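Local coordinates for protein putative hydrolase (Acinetobacter sp. NBRC 100985, PDB 4XUK) that probably hydrolyses organophosphorus triesters and lactones, as a zinc-dependent hydrolase of the metallo-beta-lactamase superfamily, at residues Thr17-Gly22 and Ser89-Ser94; Ser68-Asp73 and Thr103-His108. The protein carries 2 engineered substitutions. One frame throughout, in Å; residues are numbered along the deposited sequence.

Contact 1: Thr17-Gly22 and Ser89-Ser94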
loop_
_atom_site.group_PDB
_atom_site.type_symbol
_atom_site.label_atom_id
_atom_site.label_comp_id
_atom_site.label_asym_id
_atom_site.label_seq_id
_atom_site.Cartn_x
_atom_site.Cartn_y
_atom_site.Cartn_z
ATOM N N THR A 17 -9.693 1.038 -11.440
ATOM C CA THR A 17 -9.055 2.182 -10.811
ATOM C C THR A 17 -9.595 2.351 -9.401
ATOM O O THR A 17 -10.794 2.600 -9.216
ATOM C CB THR A 17 -9.326 3.469 -11.593
ATOM O OG1 THR A 17 -9.035 3.259 -12.986
ATOM C CG2 THR A 17 -8.464 4.602 -11.062
ATOM N N ALA A 18 -8.718 2.223 -8.408
ATOM C CA ALA A 18 -9.109 2.494 -7.025
ATOM C C ALA A 18 -9.168 3.999 -6.866
ATOM O O ALA A 18 -8.253 4.700 -7.318
ATOM C CB ALA A 18 -8.099 1.901 -6.054
ATOM N N LEU A 19 -10.238 4.491 -6.243
ATOM C CA LEU A 19 -10.420 5.925 -6.027
ATOM C C LEU A 19 -10.657 6.222 -4.552
ATOM O O LEU A 19 -11.548 5.629 -3.926
ATOM C CB LEU A 19 -11.622 6.430 -6.829
ATOM C CG LEU A 19 -11.545 6.256 -8.340
ATOM C CD1 LEU A 19 -12.836 6.752 -9.009
ATOM C CD2 LEU A 19 -10.319 6.992 -8.887
ATOM N N LEU A 20 -9.871 7.146 -4.000
ATOM C CA LEU A 20 -9.972 7.500 -2.578
ATOM C C LEU A 20 -10.985 8.625 -2.372
ATOM O O LEU A 20 -10.950 9.643 -3.077
ATOM C CB LEU A 20 -8.600 7.918 -2.023
ATOM C CG LEU A 20 -8.543 8.288 -0.527
ATOM C CD1 LEU A 20 -8.974 7.118 0.360
ATOM C CD2 LEU A 20 -7.158 8.752 -0.115
ATOM N N ASP A 21 -11.894 8.434 -1.418
ATOM C CA ASP A 21 -12.839 9.479 -1.060
ATOM C C ASP A 21 -12.331 10.283 0.124
ATOM O O ASP A 21 -12.610 11.472 0.244
ATOM C CB ASP A 21 -14.221 8.901 -0.715
ATOM C CG ASP A 21 -15.320 9.934 -0.851
ATOM O OD1 ASP A 21 -15.420 10.565 -1.936
ATOM O OD2 ASP A 21 -16.078 10.141 0.114
ATOM N N GLY A 22 -11.574 9.636 0.997
ATOM C CA GLY A 22 -11.117 10.286 2.213
ATOM C C GLY A 22 -10.827 9.242 3.265
ATOM O O GLY A 22 -10.948 8.037 2.995
ATOM N N SER A 89 -12.714 13.972 -7.786
ATOM C CA SER A 89 -11.458 14.652 -8.063
ATOM C C SER A 89 -10.384 13.654 -8.457
ATOM O O SER A 89 -9.598 13.921 -9.351
ATOM C CB SER A 89 -10.985 15.449 -6.849
ATOM O OG SER A 89 -9.665 15.887 -7.086
ATOM N N ASN A 90 -10.373 12.491 -7.806
ATOM C CA ASN A 90 -9.394 11.455 -8.139
ATOM C C ASN A 90 -9.723 10.711 -9.438
ATOM O O ASN A 90 -8.816 10.250 -10.138
ATOM C CB ASN A 90 -9.206 10.487 -6.957
ATOM C CG ASN A 90 -8.397 11.106 -5.816
ATOM O OD1 ASN A 90 -7.395 11.790 -6.050
ATOM N ND2 ASN A 90 -8.836 10.876 -4.575
ATOM N N LEU A 91 -11.012 10.593 -9.761
ATOM C CA LEU A 91 -11.419 10.053 -11.058
ATOM C C LEU A 91 -10.818 10.898 -12.182
ATOM O O LEU A 91 -10.233 10.366 -13.143
ATOM C CB LEU A 91 -12.945 10.024 -11.158
ATOM C CG LEU A 91 -13.601 9.385 -12.377
ATOM C CD1 LEU A 91 -14.935 8.777 -11.977
ATOM C CD2 LEU A 91 -13.807 10.431 -13.463
ATOM N N LYS A 92 -10.947 12.215 -12.046
ATOM C CA LYS A 92 -10.394 13.146 -13.034
ATOM C C LYS A 92 -8.865 13.135 -13.028
ATOM O O LYS A 92 -8.227 13.215 -14.073
ATOM C CB LYS A 92 -10.938 14.559 -12.787
ATOM C CG LYS A 92 -12.452 14.675 -13.025
ATOM C CD LYS A 92 -13.035 15.963 -12.412
ATOM C CE LYS A 92 -14.533 16.055 -12.675
ATOM N NZ LYS A 92 -15.182 17.265 -12.073
ATOM N N ALA A 93 -8.274 12.998 -11.851
ATOM C CA ALA A 93 -6.818 12.959 -11.753
ATOM C C ALA A 93 -6.268 11.701 -12.416
ATOM O O ALA A 93 -5.153 11.708 -12.961
ATOM C CB ALA A 93 -6.386 13.035 -10.287
ATOM N N SER A 94 -7.052 10.625 -12.369
ATOM C CA SER A 94 -6.637 9.345 -12.928
ATOM C C SER A 94 -6.646 9.374 -14.450
ATOM O O SER A 94 -6.084 8.482 -15.093
ATOM C CB SER A 94 -7.560 8.227 -12.450
ATOM O OG SER A 94 -8.763 8.233 -13.200
#

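Contact 2: Ser68-Asp73 and Thr103-His108. Engineered in segment 68-73: I70 (natural residue Val). With ZN (zinc ion), chain D.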
loop_
_atom_site.group_PDB
_atom_site.type_symbol
_atom_site.label_atom_id
_atom_site.label_comp_id
_atom_site.label_asym_id
_atom_site.label_seq_id
_atom_site.Cartn_x
_atom_site.Cartn_y
_atom_site.Cartn_z
ATOM N N SER A 68 -17.403 -0.314 -21.873
ATOM C CA SER A 68 -18.079 0.366 -20.782
ATOM C C SER A 68 -17.139 0.706 -19.635
ATOM O O SER A 68 -16.099 0.061 -19.432
ATOM C CB SER A 68 -19.254 -0.470 -20.262
ATOM O OG SER A 68 -20.243 -0.637 -21.264
ATOM N N LEU A 69 -17.524 1.739 -18.899
ATOM C CA LEU A 69 -16.813 2.168 -17.716
ATOM C C LEU A 69 -17.827 2.148 -16.591
ATOM O O LEU A 69 -18.837 2.865 -16.622
ATOM C CB LEU A 69 -16.276 3.578 -17.913
ATOM C CG LEU A 69 -15.377 4.103 -16.797
ATOM C CD1 LEU A 69 -14.133 3.222 -16.655
ATOM C CD2 LEU A 69 -15.004 5.540 -17.077
ATOM N N ILE A 70 -17.580 1.308 -15.598
ATOM C CA ILE A 70 -18.547 1.177 -14.535
ATOM C C ILE A 70 -17.968 1.591 -13.164
ATOM O O ILE A 70 -16.827 1.264 -12.819
ATOM C CB ILE A 70 -19.234 -0.228 -14.592
ATOM C CG1 ILE A 70 -19.073 -0.971 -13.300
ATOM C CG2 ILE A 70 -18.762 -1.071 -15.781
ATOM C CD1 ILE A 70 -20.181 -0.667 -12.457
ATOM N N LEU A 71 -18.751 2.360 -12.408
ATOM C CA LEU A 71 -18.313 2.853 -11.110
ATOM C C LEU A 71 -18.992 2.061 -9.994
ATOM O O LEU A 71 -20.212 1.867 -10.002
ATOM C CB LEU A 71 -18.627 4.355 -10.989
ATOM C CG LEU A 71 -18.280 5.108 -9.702
ATOM C CD1 LEU A 71 -16.780 5.100 -9.466
ATOM C CD2 LEU A 71 -18.812 6.546 -9.740
ATOM N N ILE A 72 -18.201 1.579 -9.042
ATOM C CA ILE A 72 -18.745 0.747 -7.968
ATOM C C ILE A 72 -18.612 1.468 -6.630
ATOM O O ILE A 72 -17.522 1.544 -6.044
ATOM C CB ILE A 72 -18.099 -0.649 -7.988
ATOM C CG1 ILE A 72 -18.264 -1.245 -9.395
ATOM C CG2 ILE A 72 -18.732 -1.561 -6.949
ATOM C CD1 ILE A 72 -17.612 -2.587 -9.616
ATOM N N ASP A 73 -19.748 2.002 -6.168
ATOM C CA ASP A 73 -19.810 3.010 -5.093
ATOM C C ASP A 73 -19.173 4.340 -5.529
ATOM O O ASP A 73 -18.520 4.403 -6.567
ATOM C CB ASP A 73 -19.262 2.468 -3.755
ATOM C CG ASP A 73 -20.135 1.361 -3.193
ATOM O OD1 ASP A 73 -21.311 1.262 -3.634
ATOM O OD2 ASP A 73 -19.655 0.579 -2.340
ATOM N N THR A 103 -22.454 3.158 -16.154
ATOM C CA THR A 103 -23.132 2.416 -15.126
ATOM C C THR A 103 -22.516 2.642 -13.732
ATOM O O THR A 103 -21.320 2.679 -13.567
ATOM C CB THR A 103 -23.115 0.924 -15.408
ATOM O OG1 THR A 103 -23.528 0.671 -16.715
ATOM C CG2 THR A 103 -23.981 0.171 -14.436
ATOM N N ILE A 104 -23.381 2.757 -12.746
ATOM C CA ILE A 104 -22.941 2.850 -11.360
ATOM C C ILE A 104 -23.627 1.739 -10.569
ATOM O O ILE A 104 -24.850 1.641 -10.571
ATOM C CB ILE A 104 -23.284 4.235 -10.753
ATOM C CG1 ILE A 104 -22.542 5.343 -11.512
ATOM C CG2 ILE A 104 -22.981 4.270 -9.246
ATOM C CD1 ILE A 104 -22.871 6.759 -11.068
ATOM N N LEU A 105 -22.830 0.886 -9.931
ATOM C CA LEU A 105 -23.366 -0.150 -9.050
ATOM C C LEU A 105 -23.133 0.259 -7.598
ATOM O O LEU A 105 -22.011 0.601 -7.199
ATOM C CB LEU A 105 -22.708 -1.506 -9.318
ATOM C CG LEU A 105 -22.706 -1.998 -10.761
ATOM C CD1 LEU A 105 -21.930 -3.302 -10.891
ATOM C CD2 LEU A 105 -24.106 -2.110 -11.338
ATOM N N LEU A 106 -24.200 0.231 -6.815
ATOM C CA LEU A 106 -24.112 0.586 -5.405
ATOM C C LEU A 106 -24.197 -0.674 -4.553
ATOM O O LEU A 106 -25.129 -1.461 -4.700
ATOM C CB LEU A 106 -25.251 1.550 -5.037
ATOM C CG LEU A 106 -25.205 2.887 -5.787
ATOM C CD1 LEU A 106 -26.362 3.773 -5.386
ATOM C CD2 LEU A 106 -23.867 3.614 -5.577
ATOM N N THR A 107 -23.225 -0.880 -3.669
ATOM C CA THR A 107 -23.282 -2.048 -2.796
ATOM C C THR A 107 -24.426 -1.907 -1.804
ATOM O O THR A 107 -25.077 -2.892 -1.451
ATOM C CB THR A 107 -21.959 -2.266 -2.039
ATOM O OG1 THR A 107 -21.612 -1.078 -1.310
ATOM C CG2 THR A 107 -20.848 -2.630 -3.023
ATOM N N HIS A 108 -24.660 -0.669 -1.376
ATOM C CA HIS A 108 -25.769 -0.313 -0.488
ATOM C C HIS A 108 -25.933 1.205 -0.486
ATOM O O HIS A 108 -25.136 1.919 -1.097
ATOM C CB HIS A 108 -25.558 -0.840 0.948
ATOM C CG HIS A 108 -24.291 -0.379 1.599
ATOM N ND1 HIS A 108 -23.059 -0.451 0.979
ATOM C CD2 HIS A 108 -24.059 0.124 2.839
ATOM C CE1 HIS A 108 -22.130 0.008 1.801
ATOM N NE2 HIS A 108 -22.712 0.363 2.931
HETATM ZN ZN ZN D . -22.071 1.030 5.039
#

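Contact 1: Thr17-Gly22 and Ser89-Ser94
With CG anti to its own carbonyl carbon (chi1 -60°), L19 sends its two methyls to the helix 89-93, and N90, whose CG is likewise anti to the carbonyl carbon, extends its amide to the strand one residue further on. N90 ND2 donates to L20 O at 2.9 Å, a somewhat bent bond (145° at the hydrogen). The oxygen lies in the plane of the N90 amide, while the donor is slightly tilted from the carbonyl plane of L20. The other end of the amide, N90 OD1, accepts from the backbone N of G5, so both polar ends are engaged and the rotation of the group is fixed.

Beside this polar link the leucines meet through carbon. The branches of L19 divide the helix surface between them: CD1 lies 3.9 Å from L91 CB, whereas CD2 reaches the backbone, 3.8 Å from L91 N. Toward the start of the strand segment and the end of the helix, T17 CG2 meets S94 CB at 4.0 Å; S94 OG turns back to L91 O, and T17 OG1 is bonded to Q8.

Strand 14-26 runs between 6-11 and 54-64 in the sheet. The axes of strand 17-22 and helix 89-93 come within 7.8 Å, running roughly antiparallel (145°). Y6 of strand 6-11 touches L19 and S94, and L62 of strand 54-64 touches T17 and L91, which places the helix over all three strands.

Contact 2: Ser68-Asp73 and Thr103-His108
I70 and L105 meet on one face of a parallel strand pair, where the CD1 methyl of I70 lies against the CG-CD1 side of L105, in a contact too short to be relied on in detail. I70 is an engineered residue. F189 of strand 189-193 covers the same face, touching I70, I72 and L105. On the reverse face the bumps are gentler, L71 CB resting beside I104 CG1 at 4.1 Å.

Three backbone bonds, L71 N to T103 O, L105 N to L71 O and D73 N to L105 O, zip the strands in register. Beyond them the D73 carboxylate fits against the turn of 106-108. L106 CD2 rests 4.0 Å from D73 OD1, and T107 CG2 lies 3.5 Å from D73 OD2. D73 OD1 accepts T107 N at 2.9 Å and D73 OD2 accepts T107 OG1 at 2.8 Å, each through the syn lone pair. T107 OG1 in turn receives H108 ND1 at 2.8 Å, in the imidazole plane, which helps to set the ring while H108 NE2 binds zinc at 2.3 Å.

This chain of second-shell hydrogen bonds from D73 through T107 to the zinc ligand H108 sits at the C-terminal end of parallel strands, where the metallo-beta-lactamase fold carries its HxHxDH metal motif.

In the fold
Contacts 1 and 2 illustrate how one beta-alpha-beta unit is built into a sheet and ends at a metal site. Strand 69-72, helix 87-93 and strand 103-105 follow one another in the chain: contact 2 pairs the two strands, and contact 1 lays the intervening helix on strand 14-26, separated from strand 69-72 by strand 54-64. Their centres are 14 Å apart. L62 of strand 54-64 is a neighbour of both, packing also on L69 and L71. H108 of contact 2 shares its zinc ion with H110, H197 and D218; D218 also binds the second zinc ion, whose ligand H113 is hydrogen-bonded to D73 OD2. In contact 1, the L20 side chain lies about 12 Å from a zinc ion.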